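Local coordinates for putative uncharacterized protein (Chaetomium thermophilum, PDB 4XRI) that serves as a nuclear import receptor, a flexible HEAT-repeat importin beta that carries protein cargo and probably binds a small GTPase, at residues E643-M648 / R680-R685; F654-L659 / D691-Y696; G673-V678 / L715-D720; Q709-I714 / I761-G766. The protein carries 2 engineered substitutions. One frame throughout, in Å; residues are numbered along the deposited sequence.

Contact 1: E643-M648 / R680-R685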
# COMPACT_ATOMS: atom_id res chain seq x y z
N GLU A 643 22.01 -0.53 -32.11
CA GLU A 643 21.96 -1.87 -32.67
C GLU A 643 20.56 -2.47 -32.56
O GLU A 643 20.23 -3.43 -33.26
CB GLU A 643 22.97 -2.79 -31.97
CG GLU A 643 24.10 -3.26 -32.86
CD GLU A 643 24.80 -4.49 -32.31
OE1 GLU A 643 25.56 -4.37 -31.33
OE2 GLU A 643 24.58 -5.60 -32.86
N PHE A 644 19.74 -1.91 -31.68
CA PHE A 644 18.38 -2.39 -31.46
C PHE A 644 17.45 -1.98 -32.59
O PHE A 644 16.38 -2.56 -32.77
CB PHE A 644 17.85 -1.87 -30.12
CG PHE A 644 16.47 -2.37 -29.78
CD1 PHE A 644 16.30 -3.59 -29.16
CD2 PHE A 644 15.35 -1.60 -30.07
CE1 PHE A 644 15.03 -4.05 -28.84
CE2 PHE A 644 14.09 -2.05 -29.75
CZ PHE A 644 13.93 -3.27 -29.14
N ALA A 645 17.87 -0.98 -33.37
CA ALA A 645 17.05 -0.42 -34.44
C ALA A 645 16.52 -1.46 -35.42
O ALA A 645 15.43 -1.30 -35.98
CB ALA A 645 17.85 0.63 -35.20
N LYS A 646 17.28 -2.54 -35.62
CA LYS A 646 16.88 -3.57 -36.58
C LYS A 646 15.63 -4.34 -36.15
O LYS A 646 15.01 -5.02 -36.96
CB LYS A 646 18.03 -4.56 -36.81
CG LYS A 646 18.49 -5.33 -35.59
CD LYS A 646 19.35 -6.52 -36.00
CE LYS A 646 20.22 -7.02 -34.87
NZ LYS A 646 20.98 -8.24 -35.28
N TYR A 647 15.26 -4.22 -34.87
CA TYR A 647 14.09 -4.92 -34.36
C TYR A 647 12.83 -4.05 -34.40
O TYR A 647 11.74 -4.52 -34.08
CB TYR A 647 14.32 -5.38 -32.92
CG TYR A 647 15.56 -6.24 -32.76
CD1 TYR A 647 16.60 -5.84 -31.94
CD2 TYR A 647 15.68 -7.44 -33.45
CE1 TYR A 647 17.74 -6.62 -31.80
CE2 TYR A 647 16.81 -8.22 -33.32
CZ TYR A 647 17.83 -7.81 -32.49
OH TYR A 647 18.96 -8.58 -32.36
N MET A 648 12.99 -2.80 -34.81
CA MET A 648 11.89 -1.84 -34.75
C MET A 648 10.79 -2.14 -35.77
O MET A 648 9.62 -1.87 -35.50
CB MET A 648 12.41 -0.42 -34.96
CG MET A 648 13.11 0.15 -33.73
SD MET A 648 12.05 0.15 -32.26
CE MET A 648 10.85 1.41 -32.70
N ARG A 680 15.51 7.21 -26.17
CA ARG A 680 16.74 7.54 -25.45
C ARG A 680 17.87 6.60 -25.85
O ARG A 680 19.03 7.02 -25.95
CB ARG A 680 16.51 7.47 -23.94
CG ARG A 680 15.64 8.60 -23.40
CD ARG A 680 15.27 8.40 -21.94
NE ARG A 680 16.43 8.47 -21.05
CZ ARG A 680 16.96 9.61 -20.62
NH1 ARG A 680 16.45 10.77 -21.00
NH2 ARG A 680 18.02 9.58 -19.82
N SER A 681 17.54 5.34 -26.09
CA SER A 681 18.55 4.33 -26.42
C SER A 681 18.99 4.41 -27.88
O SER A 681 20.16 4.20 -28.19
CB SER A 681 18.02 2.93 -26.11
OG SER A 681 17.76 2.78 -24.73
N LEU A 682 18.04 4.69 -28.77
CA LEU A 682 18.33 4.73 -30.20
C LEU A 682 18.70 6.13 -30.67
O LEU A 682 19.35 6.30 -31.69
CB LEU A 682 17.14 4.20 -31.01
CG LEU A 682 17.01 2.69 -31.24
CD1 LEU A 682 17.00 1.92 -29.93
CD2 LEU A 682 15.75 2.39 -32.04
N GLY A 683 18.26 7.13 -29.91
CA GLY A 683 18.51 8.52 -30.26
C GLY A 683 17.85 8.90 -31.56
O GLY A 683 16.69 8.56 -31.81
N GLU A 684 18.59 9.60 -32.41
CA GLU A 684 18.09 10.08 -33.69
C GLU A 684 17.69 8.94 -34.63
O GLU A 684 16.96 9.15 -35.60
CB GLU A 684 19.14 10.96 -34.37
CG GLU A 684 19.66 12.08 -33.47
CD GLU A 684 20.73 12.92 -34.14
OE1 GLU A 684 21.18 12.54 -35.24
OE2 GLU A 684 21.12 13.95 -33.56
N ARG A 685 18.16 7.74 -34.32
CA ARG A 685 17.81 6.55 -35.09
C ARG A 685 16.34 6.18 -34.89
O ARG A 685 15.76 5.43 -35.68
CB ARG A 685 18.72 5.38 -34.68
CG ARG A 685 18.52 4.11 -35.48
CD ARG A 685 18.63 4.37 -36.97
NE ARG A 685 18.42 3.16 -37.76
CZ ARG A 685 17.22 2.71 -38.13
NH1 ARG A 685 17.13 1.59 -38.85
NH2 ARG A 685 16.13 3.36 -37.78

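Contact 2: F654-L659 / D691-Y696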
# COMPACT_ATOMS: atom_id res chain seq x y z
N PHE A 654 3.66 -3.87 -32.25
CA PHE A 654 3.28 -4.36 -30.93
C PHE A 654 3.28 -3.21 -29.93
O PHE A 654 2.40 -3.10 -29.08
CB PHE A 654 4.23 -5.46 -30.46
CG PHE A 654 4.05 -6.76 -31.18
CD1 PHE A 654 3.14 -7.70 -30.73
CD2 PHE A 654 4.80 -7.06 -32.30
CE1 PHE A 654 2.98 -8.91 -31.39
CE2 PHE A 654 4.65 -8.26 -32.97
CZ PHE A 654 3.73 -9.18 -32.52
N LEU A 655 4.29 -2.35 -30.04
CA LEU A 655 4.41 -1.18 -29.17
C LEU A 655 3.26 -0.21 -29.39
O LEU A 655 2.67 0.29 -28.43
CB LEU A 655 5.75 -0.48 -29.41
CG LEU A 655 6.04 0.74 -28.55
CD1 LEU A 655 5.87 0.41 -27.08
CD2 LEU A 655 7.44 1.27 -28.82
N TYR A 656 2.94 0.05 -30.66
CA TYR A 656 1.82 0.91 -31.02
C TYR A 656 0.52 0.42 -30.39
O TYR A 656 -0.25 1.20 -29.83
CB TYR A 656 1.65 0.97 -32.54
CG TYR A 656 2.81 1.58 -33.29
CD1 TYR A 656 3.65 2.51 -32.68
CD2 TYR A 656 3.06 1.23 -34.61
CE1 TYR A 656 4.71 3.07 -33.37
CE2 TYR A 656 4.12 1.79 -35.30
CZ TYR A 656 4.94 2.70 -34.68
OH TYR A 656 5.99 3.26 -35.37
N ASN A 657 0.28 -0.89 -30.49
CA ASN A 657 -0.97 -1.48 -30.02
C ASN A 657 -1.11 -1.38 -28.51
O ASN A 657 -2.20 -1.15 -27.99
CB ASN A 657 -1.05 -2.94 -30.46
CG ASN A 657 -2.48 -3.44 -30.50
OD1 ASN A 657 -2.90 -4.21 -29.64
ND2 ASN A 657 -3.23 -3.00 -31.51
N ALA A 658 0.01 -1.56 -27.81
CA ALA A 658 0.02 -1.41 -26.36
C ALA A 658 -0.24 0.04 -25.98
O ALA A 658 -0.95 0.32 -25.01
CB ALA A 658 1.35 -1.88 -25.79
N LEU A 659 0.34 0.96 -26.75
CA LEU A 659 0.15 2.39 -26.53
C LEU A 659 -1.31 2.81 -26.67
O LEU A 659 -1.80 3.64 -25.90
CB LEU A 659 1.01 3.20 -27.50
CG LEU A 659 2.49 3.41 -27.15
CD1 LEU A 659 3.21 4.05 -28.32
CD2 LEU A 659 2.62 4.27 -25.89
N ASP A 691 6.64 10.04 -35.18
CA ASP A 691 5.36 10.61 -35.59
C ASP A 691 4.22 9.68 -35.18
O ASP A 691 3.16 10.13 -34.75
CB ASP A 691 5.32 10.87 -37.09
CG ASP A 691 4.10 11.69 -37.50
OD1 ASP A 691 4.02 12.88 -37.13
OD2 ASP A 691 3.22 11.14 -38.20
N ASN A 692 4.46 8.38 -35.33
CA ASN A 692 3.51 7.38 -34.88
C ASN A 692 3.36 7.41 -33.36
O ASN A 692 2.25 7.30 -32.84
CB ASN A 692 3.94 5.98 -35.34
CG ASN A 692 3.64 5.74 -36.80
OD1 ASN A 692 2.63 6.19 -37.32
ND2 ASN A 692 4.53 5.01 -37.47
N PHE A 693 4.49 7.57 -32.67
CA PHE A 693 4.49 7.71 -31.22
C PHE A 693 3.64 8.90 -30.80
O PHE A 693 2.75 8.76 -29.96
CB PHE A 693 5.92 7.89 -30.69
CG PHE A 693 6.76 6.65 -30.79
CD1 PHE A 693 6.17 5.39 -30.87
CD2 PHE A 693 8.14 6.74 -30.80
CE1 PHE A 693 6.95 4.25 -30.96
CE2 PHE A 693 8.92 5.60 -30.89
CZ PHE A 693 8.33 4.36 -30.97
N MET A 694 3.93 10.06 -31.38
CA MET A 694 3.22 11.29 -31.05
C MET A 694 1.71 11.16 -31.25
O MET A 694 0.92 11.62 -30.42
CB MET A 694 3.75 12.47 -31.88
CG MET A 694 5.15 12.93 -31.48
SD MET A 694 5.25 13.52 -29.78
CE MET A 694 4.17 14.95 -29.87
N ASN A 695 1.32 10.53 -32.36
CA ASN A 695 -0.10 10.32 -32.65
C ASN A 695 -0.80 9.51 -31.56
O ASN A 695 -1.91 9.85 -31.14
CB ASN A 695 -0.26 9.64 -34.00
CG ASN A 695 0.00 10.57 -35.17
OD1 ASN A 695 0.03 11.79 -35.01
ND2 ASN A 695 0.20 10.00 -36.35
N TYR A 696 -0.14 8.45 -31.10
CA TYR A 696 -0.70 7.63 -30.03
C TYR A 696 -0.70 8.35 -28.69
O TYR A 696 -1.67 8.29 -27.93
CB TYR A 696 0.06 6.31 -29.91
CG TYR A 696 -0.41 5.24 -30.86
CD1 TYR A 696 -1.56 4.49 -30.59
CD2 TYR A 696 0.27 4.97 -32.04
CE1 TYR A 696 -2.00 3.52 -31.46
CE2 TYR A 696 -0.16 3.99 -32.91
CZ TYR A 696 -1.30 3.27 -32.62
OH TYR A 696 -1.74 2.29 -33.48

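Contact 3: G673-V678 / L715-D720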
# COMPACT_ATOMS: atom_id res chain seq x y z
N GLY A 673 6.56 4.02 -21.28
CA GLY A 673 7.91 3.91 -20.76
C GLY A 673 8.84 3.32 -21.80
O GLY A 673 10.01 3.70 -21.89
N LEU A 674 8.33 2.40 -22.61
CA LEU A 674 9.11 1.78 -23.67
C LEU A 674 9.48 2.80 -24.75
O LEU A 674 10.56 2.73 -25.34
CB LEU A 674 8.36 0.60 -24.29
CG LEU A 674 8.92 -0.79 -24.01
CD1 LEU A 674 10.36 -0.90 -24.51
CD2 LEU A 674 8.84 -1.12 -22.53
N VAL A 675 8.57 3.73 -25.03
CA VAL A 675 8.83 4.77 -26.02
C VAL A 675 9.97 5.66 -25.54
O VAL A 675 10.85 6.03 -26.32
CB VAL A 675 7.59 5.64 -26.29
CG1 VAL A 675 7.92 6.72 -27.32
CG2 VAL A 675 6.44 4.78 -26.79
N SER A 676 9.95 5.98 -24.25
CA SER A 676 11.04 6.73 -23.63
C SER A 676 12.35 5.96 -23.75
O SER A 676 13.38 6.53 -24.12
CB SER A 676 10.74 7.02 -22.16
OG SER A 676 9.83 8.11 -22.04
N ASP A 677 12.30 4.67 -23.44
CA ASP A 677 13.47 3.80 -23.54
C ASP A 677 14.04 3.79 -24.95
O ASP A 677 15.24 3.98 -25.14
CB ASP A 677 13.12 2.37 -23.11
CG ASP A 677 12.80 2.27 -21.64
OD1 ASP A 677 13.41 3.01 -20.85
OD2 ASP A 677 11.93 1.44 -21.27
N VAL A 678 13.18 3.56 -25.93
CA VAL A 678 13.59 3.42 -27.32
C VAL A 678 14.19 4.72 -27.88
O VAL A 678 15.21 4.69 -28.57
CB VAL A 678 12.41 2.98 -28.20
CG1 VAL A 678 12.72 3.18 -29.68
CG2 VAL A 678 12.07 1.51 -27.93
N LEU A 715 4.08 13.21 -20.91
CA LEU A 715 4.79 14.47 -21.02
C LEU A 715 6.30 14.26 -20.94
O LEU A 715 7.06 14.86 -21.70
CB LEU A 715 4.34 15.45 -19.93
CG LEU A 715 2.84 15.76 -19.93
CD1 LEU A 715 2.53 16.84 -18.91
CD2 LEU A 715 2.36 16.15 -21.32
N GLN A 716 6.72 13.40 -20.02
CA GLN A 716 8.12 13.00 -19.92
C GLN A 716 8.57 12.41 -21.25
O GLN A 716 9.68 12.66 -21.71
CB GLN A 716 8.33 11.98 -18.79
CG GLN A 716 9.73 11.40 -18.74
CD GLN A 716 9.85 10.24 -17.77
OE1 GLN A 716 9.17 10.19 -16.74
NE2 GLN A 716 10.72 9.29 -18.09
N CYS A 717 7.68 11.65 -21.86
CA CYS A 717 7.93 11.03 -23.15
C CYS A 717 8.13 12.08 -24.25
O CYS A 717 9.00 11.93 -25.11
CB CYS A 717 6.78 10.10 -23.51
SG CYS A 717 7.17 8.88 -24.75
N PHE A 718 7.32 13.13 -24.22
CA PHE A 718 7.46 14.26 -25.14
C PHE A 718 8.88 14.81 -25.09
O PHE A 718 9.46 15.16 -26.11
CB PHE A 718 6.46 15.38 -24.81
CG PHE A 718 5.05 15.07 -25.23
CD1 PHE A 718 4.78 14.10 -26.18
CD2 PHE A 718 3.99 15.77 -24.67
CE1 PHE A 718 3.47 13.83 -26.56
CE2 PHE A 718 2.69 15.50 -25.04
CZ PHE A 718 2.43 14.53 -25.99
N GLY A 719 9.42 14.89 -23.88
CA GLY A 719 10.77 15.39 -23.67
C GLY A 719 11.81 14.52 -24.33
O GLY A 719 12.74 15.02 -24.97
N ASP A 720 11.66 13.21 -24.18
CA ASP A 720 12.58 12.25 -24.79
C ASP A 720 12.52 12.27 -26.31
O ASP A 720 13.55 12.18 -26.98
CB ASP A 720 12.29 10.84 -24.28
CG ASP A 720 12.55 10.69 -22.79
OD1 ASP A 720 13.58 11.21 -22.32
OD2 ASP A 720 11.74 10.04 -22.10

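Contact 4: Q709-I714 / I761-G766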
# COMPACT_ATOMS: atom_id res chain seq x y z
N GLN A 709 -4.30 9.43 -15.89
CA GLN A 709 -3.25 8.73 -15.17
C GLN A 709 -1.98 8.58 -16.00
O GLN A 709 -0.89 8.40 -15.46
CB GLN A 709 -3.74 7.36 -14.71
CG GLN A 709 -3.90 6.34 -15.83
CD GLN A 709 -4.49 5.03 -15.34
OE1 GLN A 709 -3.79 4.19 -14.78
NE2 GLN A 709 -5.78 4.85 -15.56
N PHE A 710 -2.12 8.64 -17.32
CA PHE A 710 -0.99 8.42 -18.21
C PHE A 710 -0.24 9.71 -18.54
O PHE A 710 0.89 9.67 -19.03
CB PHE A 710 -1.45 7.76 -19.52
CG PHE A 710 -2.21 6.48 -19.32
CD1 PHE A 710 -1.56 5.34 -18.88
CD2 PHE A 710 -3.56 6.42 -19.59
CE1 PHE A 710 -2.26 4.16 -18.70
CE2 PHE A 710 -4.26 5.24 -19.41
CZ PHE A 710 -3.61 4.11 -18.97
N LYS A 711 -0.87 10.85 -18.28
CA LYS A 711 -0.32 12.14 -18.73
C LYS A 711 1.09 12.47 -18.21
O LYS A 711 1.92 12.91 -19.00
CB LYS A 711 -1.27 13.28 -18.35
CG LYS A 711 -0.88 14.62 -18.96
CD LYS A 711 -1.87 15.73 -18.63
CE LYS A 711 -3.15 15.58 -19.43
NZ LYS A 711 -4.07 16.72 -19.21
N PRO A 712 1.38 12.26 -16.91
CA PRO A 712 2.75 12.58 -16.46
C PRO A 712 3.84 11.86 -17.24
O PRO A 712 4.83 12.49 -17.62
CB PRO A 712 2.74 12.12 -14.99
CG PRO A 712 1.33 12.25 -14.57
CD PRO A 712 0.52 11.87 -15.78
N ALA A 713 3.67 10.57 -17.49
CA ALA A 713 4.65 9.79 -18.24
C ALA A 713 4.66 10.19 -19.72
O ALA A 713 5.70 10.14 -20.38
CB ALA A 713 4.39 8.31 -18.09
N ILE A 714 3.50 10.58 -20.23
CA ILE A 714 3.37 11.00 -21.62
C ILE A 714 4.13 12.30 -21.88
O ILE A 714 4.77 12.47 -22.92
CB ILE A 714 1.89 11.17 -22.02
CG1 ILE A 714 1.21 9.81 -22.16
CG2 ILE A 714 1.75 11.96 -23.31
CD1 ILE A 714 -0.27 9.89 -22.42
N ILE A 761 2.43 16.72 -8.53
CA ILE A 761 3.88 16.72 -8.41
C ILE A 761 4.49 15.88 -9.53
O ILE A 761 5.43 16.30 -10.20
CB ILE A 761 4.35 16.17 -7.05
CG1 ILE A 761 4.00 17.14 -5.92
CG2 ILE A 761 5.86 15.93 -7.07
CD1 ILE A 761 4.43 16.66 -4.56
N SER A 762 3.93 14.69 -9.73
CA SER A 762 4.37 13.81 -10.79
C SER A 762 4.15 14.44 -12.16
O SER A 762 5.00 14.34 -13.05
CB SER A 762 3.64 12.47 -10.71
OG SER A 762 3.98 11.64 -11.81
N LEU A 763 2.99 15.07 -12.34
CA LEU A 763 2.64 15.71 -13.60
C LEU A 763 3.64 16.80 -13.96
O LEU A 763 4.11 16.88 -15.10
CB LEU A 763 1.23 16.29 -13.52
CG LEU A 763 0.72 17.03 -14.76
CD1 LEU A 763 0.59 16.07 -15.93
CD2 LEU A 763 -0.61 17.70 -14.47
N ARG A 764 3.97 17.62 -12.98
CA ARG A 764 4.86 18.76 -13.20
C ARG A 764 6.31 18.31 -13.40
O ARG A 764 7.10 19.01 -14.03
CB ARG A 764 4.76 19.75 -12.04
CG ARG A 764 3.41 20.45 -12.01
CD ARG A 764 3.33 21.52 -10.94
NE ARG A 764 2.20 22.42 -11.18
CZ ARG A 764 2.02 23.59 -10.58
NH1 ARG A 764 0.97 24.34 -10.88
NH2 ARG A 764 2.90 24.01 -9.68
N GLU A 765 6.64 17.14 -12.86
CA GLU A 765 7.90 16.49 -13.21
C GLU A 765 7.91 16.23 -14.71
O GLU A 765 8.89 16.50 -15.40
CB GLU A 765 8.08 15.18 -12.44
CG GLU A 765 8.45 15.34 -10.98
CD GLU A 765 8.62 14.00 -10.29
OE1 GLU A 765 8.87 13.00 -10.98
OE2 GLU A 765 8.50 13.96 -9.04
N GLY A 766 6.79 15.69 -15.20
CA GLY A 766 6.61 15.41 -16.61
C GLY A 766 6.70 16.65 -17.47
O GLY A 766 7.41 16.66 -18.47

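Contact 1: E643-M648 / R680-R685
Lys646 NZ and Tyr647 OH both fasten on Asp606 OD1 of helix 605-616, the first by a salt bridge, the second by a hydrogen bond, so two bonds from residues 643-648 grip that oxygen. The two side chains run up together, since Lys646 CG lies 3.8 Å above the centre of the Tyr647 ring. In this HEAT-repeat solenoid the loop that leads into helix 648-660 thereby has one side tied to helix 605-616, while another packs on the C-terminal end of helix 665-682. Leu682 does most of that packing. Its CG stands anti to the carbonyl carbon, and the two methyls part into a fork. Leu682 CD1 meets Phe644 obliquely, 3.9 Å from Phe644 CD2. Leu682 CD2 lies against the loop backbone at Ala645 CA and reaches Met648 CG, also at 3.9 Å, so that these two side chains meet tip to tip. Gly683, with phi of 63°, leaves the helical path just after, and the chain turns back to bring Arg685 alongside. Here CG is anti to the backbone N (chi1 -176°) and the chain bends at chi2 (54°), which lays the guanidinium flat over the loop. Arg685 also touches a crystal neighbour, so its exact pose may owe something to the lattice. Ala645 CB sits 3.5 Å above the guanidinium plane, over its centre, and 3.6 Å from Arg685 CG.

Contact 2: F654-L659 / D691-Y696
Leu655 comes first, and although its CB does not aim at the other helix, chi1 of -179° swings the branch across: Leu655 CD2 ends 3.7 Å from Phe693 CE1, the two side chains crossing at about a right angle. Its other neighbours, Leu674 and Phe630, belong to helices 665-682 and 625-640, so this flank faces the buried interior. Tyr656 follows and carries most of the contact. With CG anti to the carbonyl carbon, its ring slips between three residues of 691-696. Phe693 lies at the Tyr656 ring edge, with CE1 atoms of the two residues 3.5 Å apart and the planes oblique to each other. At the tip, Asn692 ND2 donates to Tyr656 OH over 3.1 Å; the bond is bent, 142° at the hydrogen, and the hydroxyl sits somewhat off the amide plane. Asn692 CB lies close to the same end of the ring. This is the parallel pairing of an alpha solenoid: segments 654-659 and 691-696 of helices 648-660 and 690-701, with helix 665-682 between them in sequence, run at 14°, their axes approaching to 10.1 Å. The planes of the Tyr656 and Tyr696 rings are nearly parallel but slid apart, so the rings barely overlap, and Tyr696 CE2 instead touches Tyr656 CB at 3.5 Å. Tyr656 O sits 3.3 Å above one face of the Tyr696 ring, toward its rim. The exposed Asn657 OD1 hydrogen-bonds a glycerol, probably from the crystallisation liquor. Leu659 closes the segment where the backbones come nearest, Leu659 CB lying 4.0 Å from Tyr696 CB.

Contact 3: G673-V678 / L715-D720
Two helices of the HEAT-repeat solenoid, 665-682 and 711-725, run side by side in the same direction here, with helix 690-701 between them in sequence. The axes of segments 673-678 and 715-720 cross at only 16° and approach to 9.0 Å, a spacing consistent with the small residues at the crossing: Ser676 and Cys717 are in register, their CA atoms 5.3 Å apart. Ser676 OG, anti to the carbonyl carbon, points over the gap and donates a hydrogen bond to Asp720 OD2 at 2.7 Å. It comes in on the anti lone pair of that oxygen, the one turned away from OD1. The other oxygen, Asp720 OD1, takes a salt bridge from Arg680 NH1, one helical turn further on from Ser676. Helix 665-682 therefore holds both arms of this buried carboxylate, fixing its rotation, and the two donors should favour its ionised form. The hydroxyl also rests against the neighbouring backbone, Ser676 OG lying 3.7 Å from Cys717 CA. Beside this polar pair the interface turns apolar toward helices 648-660 and 690-701, where Val675 touches Leu659 and Phe693 while Cys717 touches Leu697. The thiol of Cys717 stands anti to its backbone N, chi1 -160°, which turns it in among these side chains. It packs tightly on one valine branch, Cys717 SG to Val675 CG1 being 3.4 Å.

Contact 4: Q709-I714 / I761-G766
The Phe710 ring carries Gln709 CG on one face, 3.6 Å above the plane and over its centre. The ring itself is turned away from 761-766 and packs among Cys668 and Ser669 of helix 665-682 and Asn700 of helix 690-701. The N-terminal part of helix 711-725 is thus wedged into the HEAT-repeat solenoid on that side, and what it offers to helix 754-780 is the next pair, Lys711 and Pro712. Pro712 points at the neighbouring helix and meets it through CB and CG. Pro712 CB lies 3.4 Å from Ser762 OG, whose anti position relative to its own backbone N brings it alongside the ring. Pro712 CG comes down on the helix backbone, 3.8 Å from Leu763 CA. The backbones meet closely here, the CA atoms of Pro712 and Leu763 coming within 4.2 Å. Lys711 supplies the apolar remainder: with CG anti to the backbone N, its methylene chain passes obliquely across Leu763, and Lys711 CG and CD touch Leu763 CD1, the former at 3.7 Å. A bend at chi3 (-74°) then takes the ammonium away to a weak hydrogen bond with Gln742, so the lysine serves this interface with its carbons, while its ammonium lies beyond it. One turn further along helix 754-780, Gly766 permits the close approach, since a CB there would clash with the carbonyl oxygen of Pro712. Gly766 CA sits 3.6 Å from Pro712 O in a CA-H...O contact with 136° at the hydrogen.

In the fold
Contacts 1 and 3 both use helix 665-682, and contacts 3 and 4 both use helix 711-725, so contact 3 shares a helix with each of them; contacts 1 and 4 do not touch. Contacts 1, 3 and 4 are largely buried, although contact 1 has an exposed arginine at its margin, while contact 2 is partly exposed. Contact 2 is aromatic, with one hydrogen bond at the tip of a tyrosine, and abuts contact 3 through Phe693 and Val675. Contact 3 instead buries a carboxylate, probably ionised, held by a serine and an arginine. Contacts 1 and 4 rely mainly on apolar packing, with a guanidinium over an alanine methyl and a CA-H...O contact respectively.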